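Local coordinates for hexokinase (PDB 1BDG), which transfers the gamma-phosphate of ATP to glucose and other hexoses, giving hexose 6-phosphate in the first step of glycolysis, at residues L71-G76 with Y80-V85; D330-P335 with A366-V371. One frame throughout, in Å; residues are numbered along the deposited sequence.

Contact 1. Residues L71-G76 with Y80-V85; sequences LALDLG and YRVLSV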
loop_
_atom_site.group_PDB
_atom_site.type_symbol
_atom_site.label_atom_id
_atom_site.label_comp_id
_atom_site.label_asym_id
_atom_site.label_seq_id
_atom_site.Cartn_x
_atom_site.Cartn_y
_atom_site.Cartn_z
ATOM N N LEU A 71 -19.412 -7.280 11.029
ATOM C CA LEU A 71 -18.088 -7.871 11.166
ATOM C C LEU A 71 -17.275 -7.230 10.059
ATOM O O LEU A 71 -17.845 -6.684 9.114
ATOM C CB LEU A 71 -18.129 -9.388 10.944
ATOM C CG LEU A 71 -18.919 -10.260 11.928
ATOM C CD1 LEU A 71 -18.783 -11.692 11.500
ATOM C CD2 LEU A 71 -18.435 -10.089 13.351
ATOM N N ALA A 72 -15.956 -7.295 10.154
ATOM C CA ALA A 72 -15.108 -6.706 9.130
ATOM C C ALA A 72 -13.767 -7.393 9.175
ATOM O O ALA A 72 -13.191 -7.541 10.253
ATOM C CB ALA A 72 -14.943 -5.224 9.382
ATOM N N LEU A 73 -13.301 -7.871 8.026
ATOM C CA LEU A 73 -12.003 -8.537 7.946
ATOM C C LEU A 73 -11.045 -7.592 7.236
ATOM O O LEU A 73 -11.485 -6.650 6.571
ATOM C CB LEU A 73 -12.113 -9.840 7.148
ATOM C CG LEU A 73 -12.890 -11.031 7.726
ATOM C CD1 LEU A 73 -12.924 -12.166 6.721
ATOM C CD2 LEU A 73 -12.225 -11.513 9.007
ATOM N N ASP A 74 -9.744 -7.838 7.366
ATOM C CA ASP A 74 -8.733 -7.012 6.695
ATOM C C ASP A 74 -7.728 -8.002 6.125
ATOM O O ASP A 74 -7.232 -8.830 6.877
ATOM C CB ASP A 74 -8.031 -6.082 7.704
ATOM C CG ASP A 74 -7.491 -4.808 7.059
ATOM O OD1 ASP A 74 -7.254 -4.801 5.826
ATOM O OD2 ASP A 74 -7.312 -3.799 7.776
ATOM N N LEU A 75 -7.498 -7.984 4.810
ATOM C CA LEU A 75 -6.533 -8.914 4.198
ATOM C C LEU A 75 -5.629 -8.279 3.119
ATOM O O LEU A 75 -6.108 -7.607 2.202
ATOM C CB LEU A 75 -7.241 -10.163 3.625
ATOM C CG LEU A 75 -6.336 -11.304 3.101
ATOM C CD1 LEU A 75 -5.512 -11.885 4.244
ATOM C CD2 LEU A 75 -7.140 -12.407 2.444
ATOM N N GLY A 76 -4.321 -8.503 3.237
ATOM C CA GLY A 76 -3.388 -7.965 2.265
ATOM C C GLY A 76 -2.332 -7.064 2.874
ATOM O O GLY A 76 -1.165 -7.106 2.456
ATOM N N TYR A 80 -3.312 -9.302 9.338
ATOM C CA TYR A 80 -4.687 -9.756 9.260
ATOM C C TYR A 80 -5.564 -9.374 10.454
ATOM O O TYR A 80 -5.479 -9.990 11.524
ATOM C CB TYR A 80 -4.669 -11.278 9.064
ATOM C CG TYR A 80 -6.016 -11.931 9.039
ATOM C CD1 TYR A 80 -6.935 -11.626 8.064
ATOM C CD2 TYR A 80 -6.386 -12.819 10.036
ATOM C CE1 TYR A 80 -8.202 -12.177 8.085
ATOM C CE2 TYR A 80 -7.646 -13.383 10.067
ATOM C CZ TYR A 80 -8.552 -13.055 9.089
ATOM O OH TYR A 80 -9.822 -13.602 9.123
ATOM N N ARG A 81 -6.414 -8.369 10.277
ATOM C CA ARG A 81 -7.309 -7.953 11.354
ATOM C C ARG A 81 -8.730 -8.472 11.202
ATOM O O ARG A 81 -9.318 -8.423 10.117
ATOM C CB ARG A 81 -7.364 -6.435 11.521
ATOM C CG ARG A 81 -6.216 -5.827 12.317
ATOM C CD ARG A 81 -6.673 -4.551 13.041
ATOM N NE ARG A 81 -7.454 -3.663 12.175
ATOM C CZ ARG A 81 -7.956 -2.483 12.547
ATOM N NH1 ARG A 81 -7.768 -2.043 13.786
ATOM N NH2 ARG A 81 -8.605 -1.718 11.660
ATOM N N VAL A 82 -9.269 -8.965 12.310
ATOM C CA VAL A 82 -10.620 -9.482 12.378
ATOM C C VAL A 82 -11.330 -8.566 13.349
ATOM O O VAL A 82 -11.007 -8.552 14.526
ATOM C CB VAL A 82 -10.636 -10.908 12.902
ATOM C CG1 VAL A 82 -12.061 -11.309 13.251
ATOM C CG2 VAL A 82 -10.077 -11.852 11.827
ATOM N N LEU A 83 -12.280 -7.788 12.846
ATOM C CA LEU A 83 -12.982 -6.817 13.672
ATOM C C LEU A 83 -14.474 -7.067 13.848
ATOM O O LEU A 83 -15.020 -8.052 13.347
ATOM C CB LEU A 83 -12.747 -5.402 13.133
ATOM C CG LEU A 83 -11.307 -4.987 12.801
ATOM C CD1 LEU A 83 -10.878 -5.667 11.513
ATOM C CD2 LEU A 83 -11.196 -3.479 12.641
ATOM N N SER A 84 -15.102 -6.192 14.625
ATOM C CA SER A 84 -16.525 -6.264 14.931
ATOM C C SER A 84 -16.916 -4.844 15.219
ATOM O O SER A 84 -16.380 -4.229 16.140
ATOM C CB SER A 84 -16.779 -7.104 16.177
ATOM O OG SER A 84 -18.167 -7.173 16.424
ATOM N N VAL A 85 -17.853 -4.322 14.447
ATOM C CA VAL A 85 -18.245 -2.944 14.606
ATOM C C VAL A 85 -19.730 -2.784 14.896
ATOM O O VAL A 85 -20.571 -3.568 14.425
ATOM C CB VAL A 85 -17.876 -2.113 13.338
ATOM C CG1 VAL A 85 -17.871 -0.627 13.687
ATOM C CG2 VAL A 85 -16.502 -2.549 12.760
#

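Contact 2. Residues D330-P335 with A366-V371; sequences DVERDP and ACEMVV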
loop_
_atom_site.group_PDB
_atom_site.type_symbol
_atom_site.label_atom_id
_atom_site.label_comp_id
_atom_site.label_asym_id
_atom_site.label_seq_id
_atom_site.Cartn_x
_atom_site.Cartn_y
_atom_site.Cartn_z
ATOM N N ASP A 330 15.062 3.222 12.101
ATOM C CA ASP A 330 16.062 3.688 13.058
ATOM C C ASP A 330 17.209 4.419 12.365
ATOM O O ASP A 330 17.607 5.523 12.769
ATOM C CB ASP A 330 16.594 2.529 13.906
ATOM C CG ASP A 330 15.562 2.003 14.905
ATOM O OD1 ASP A 330 14.534 2.702 15.134
ATOM O OD2 ASP A 330 15.784 0.889 15.465
ATOM N N VAL A 331 17.682 3.829 11.272
ATOM C CA VAL A 331 18.784 4.389 10.499
ATOM C C VAL A 331 18.586 5.863 10.150
ATOM O O VAL A 331 19.552 6.619 10.114
ATOM C CB VAL A 331 18.982 3.599 9.210
ATOM C CG1 VAL A 331 20.180 4.117 8.464
ATOM C CG2 VAL A 331 19.141 2.125 9.526
ATOM N N GLU A 332 17.329 6.261 9.942
ATOM C CA GLU A 332 16.951 7.631 9.579
ATOM C C GLU A 332 17.094 8.721 10.650
ATOM O O GLU A 332 17.168 9.912 10.312
ATOM C CB GLU A 332 15.529 7.648 9.023
ATOM C CG GLU A 332 15.472 7.553 7.513
ATOM C CD GLU A 332 16.008 8.812 6.839
ATOM O OE1 GLU A 332 15.442 9.904 7.089
ATOM O OE2 GLU A 332 17.003 8.724 6.081
ATOM N N ARG A 333 17.158 8.320 11.924
ATOM C CA ARG A 333 17.310 9.259 13.049
ATOM C C ARG A 333 18.777 9.646 13.303
ATOM O O ARG A 333 19.090 10.317 14.292
ATOM C CB ARG A 333 16.735 8.647 14.335
ATOM C CG ARG A 333 15.352 8.022 14.168
ATOM C CD ARG A 333 14.946 7.176 15.373
ATOM N NE ARG A 333 13.750 6.377 15.084
ATOM C CZ ARG A 333 12.538 6.891 14.875
ATOM N NH1 ARG A 333 12.344 8.203 14.949
ATOM N NH2 ARG A 333 11.513 6.097 14.613
ATOM N N ASP A 334 19.672 9.242 12.408
ATOM C CA ASP A 334 21.093 9.538 12.571
ATOM C C ASP A 334 21.568 10.927 12.124
ATOM O O ASP A 334 21.387 11.323 10.963
ATOM C CB ASP A 334 21.944 8.466 11.866
ATOM C CG ASP A 334 22.355 7.327 12.793
ATOM O OD1 ASP A 334 22.421 7.540 14.035
ATOM O OD2 ASP A 334 22.646 6.227 12.269
ATOM N N PRO A 335 22.191 11.686 13.039
ATOM C CA PRO A 335 22.695 13.019 12.704
ATOM C C PRO A 335 23.938 12.837 11.820
ATOM O O PRO A 335 24.292 11.707 11.459
ATOM C CB PRO A 335 23.097 13.597 14.080
ATOM C CG PRO A 335 22.241 12.863 15.049
ATOM C CD PRO A 335 22.299 11.447 14.486
ATOM N N ALA A 366 22.823 5.191 1.494
ATOM C CA ALA A 366 22.033 4.319 0.645
ATOM C C ALA A 366 20.567 4.349 1.102
ATOM O O ALA A 366 19.675 4.504 0.279
ATOM C CB ALA A 366 22.607 2.901 0.657
ATOM N N CYS A 367 20.331 4.264 2.414
ATOM C CA CYS A 367 18.977 4.324 2.999
ATOM C C CYS A 367 18.281 5.642 2.649
ATOM O O CYS A 367 17.181 5.641 2.105
ATOM C CB CYS A 367 19.015 4.222 4.533
ATOM S SG CYS A 367 19.374 2.604 5.249
ATOM N N GLU A 368 18.905 6.753 3.046
ATOM C CA GLU A 368 18.410 8.105 2.782
ATOM C C GLU A 368 18.001 8.292 1.314
ATOM O O GLU A 368 16.948 8.852 1.027
ATOM C CB GLU A 368 19.492 9.145 3.145
ATOM C CG GLU A 368 19.156 10.566 2.707
ATOM C CD GLU A 368 20.363 11.507 2.691
ATOM O OE1 GLU A 368 21.232 11.377 1.792
ATOM O OE2 GLU A 368 20.427 12.406 3.558
ATOM N N MET A 369 18.845 7.840 0.390
ATOM C CA MET A 369 18.561 7.965 -1.031
ATOM C C MET A 369 17.272 7.250 -1.366
ATOM O O MET A 369 16.339 7.848 -1.907
ATOM C CB MET A 369 19.689 7.377 -1.888
ATOM C CG MET A 369 20.975 8.167 -1.884
ATOM S SD MET A 369 20.714 9.910 -2.107
ATOM C CE MET A 369 20.971 10.077 -3.844
ATOM N N VAL A 370 17.213 5.976 -1.004
ATOM C CA VAL A 370 16.052 5.157 -1.280
ATOM C C VAL A 370 14.781 5.674 -0.639
ATOM O O VAL A 370 13.757 5.766 -1.290
ATOM C CB VAL A 370 16.298 3.709 -0.840
ATOM C CG1 VAL A 370 15.033 2.867 -1.000
ATOM C CG2 VAL A 370 17.465 3.128 -1.649
ATOM N N VAL A 371 14.855 6.032 0.632
ATOM C CA VAL A 371 13.692 6.512 1.373
ATOM C C VAL A 371 13.228 7.902 0.952
ATOM O O VAL A 371 12.034 8.197 1.016
ATOM C CB VAL A 371 13.951 6.427 2.916
ATOM C CG1 VAL A 371 13.360 7.632 3.642
ATOM C CG2 VAL A 371 13.387 5.112 3.470
#

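Contact 1. Residues L71-G76 with Y80-V85
D74, Y80 and A72 bury the most surface in this antiparallel pairing of strands 68-75 and 80-87, a beta hairpin of the small subdomain. D74 N reaches R81 O (2.8 Å) in a bent, weak bond, and the CB atoms of D74 and R81 lie 3.9 Å apart on one face of the sheet. D74 OD2 stays 4.4 Å from R81 NE, beyond a salt bridge; R81 pairs with E98 instead. On the other face, Y80 CG, anti to the backbone N (chi1 177°), carries the ring back to the D74 carbonyl, where D74 O meets Y80 CD1 obliquely (3.1 Å). L73 CD2 meets Y80 OH (3.2 Å) and V82 CG2 (3.6 Å), under I119 and T122 of helix 112-129. A72 and L83 form a hydrogen-bonded pair: L83 N to A72 O (2.8 Å) runs nearly along the C=O axis (171°), whereas A72 N to L83 O is weak. D74, L75 and G76 belong to the predicted ATP-binding turn, consistent with the phosphate-binding hairpin of the actin-like ATPase fold. The chemistry thus differs by face: apolar under the helix, mixed opposite, where A72 and L83 adjoin the D74-R81 pair and D74 lies near the substrate-binding S144 and D197.

Contact 2. Residues D330-P335 with A366-V371
V331 and E332 touch C367, E368 and V371 in a small, buried meeting of a turn with the flank of a helix, in the large subdomain. The turn, V331 to D334, is of type I and follows closely on a short, weakly bonded helix. Facing it is an inner portion of the long helix 357-389. No hydrogen bond joins the two segments, and the total area buried is modest at 182 Å². The apolar half is a single close pair, V331 CG1 on C367 SG at 3.6 Å. CG1 is anti to the V331 backbone N (chi1 -176°), which turns this methyl to the sulfur. M345 of helix 340-349 also touches V331, and L328 packs on both C367 and V371. The other half belongs to E332, whose chain bends at chi2 (-69°) and brings its carboxylate over the helix backbone. There OE2 lies 3.6 Å from E368 CA and 3.9 Å from E368 CB, while E332 CD approaches V371 CG1 at 4.3 Å. The side chains of E332 and E368 cross at about a right angle, with OE2 to OE2 5.6 Å apart. E332 OE2 has its salt bridge with R364, earlier on the same long helix, and R364 also bonds to D334 O; R412 is a weaker, long partner of OE1. R364 therefore ties the turn to the helix at two points, and its positive charge probably offsets the closeness of the two glutamates.

Both contacts are largely buried, but they lie in different subdomains, with centres about 33 Å apart and nearest atoms about 19 Å apart, and they share no element. Contact 1 belongs to a five-stranded sheet and joins neighbours in sequence through backbone bonds, burying more than twice the area of contact 2. Contact 2 brings together segments with 30 residues between them, through side chains of the turn lying on the helix, without a hydrogen bond between the segments; its polar link comes from an arginine outside both. Each borders a nucleotide region: contact 1 includes part of a predicted ATP-binding turn, whereas contact 2 packs against L328, assigned to ATP binding by similarity.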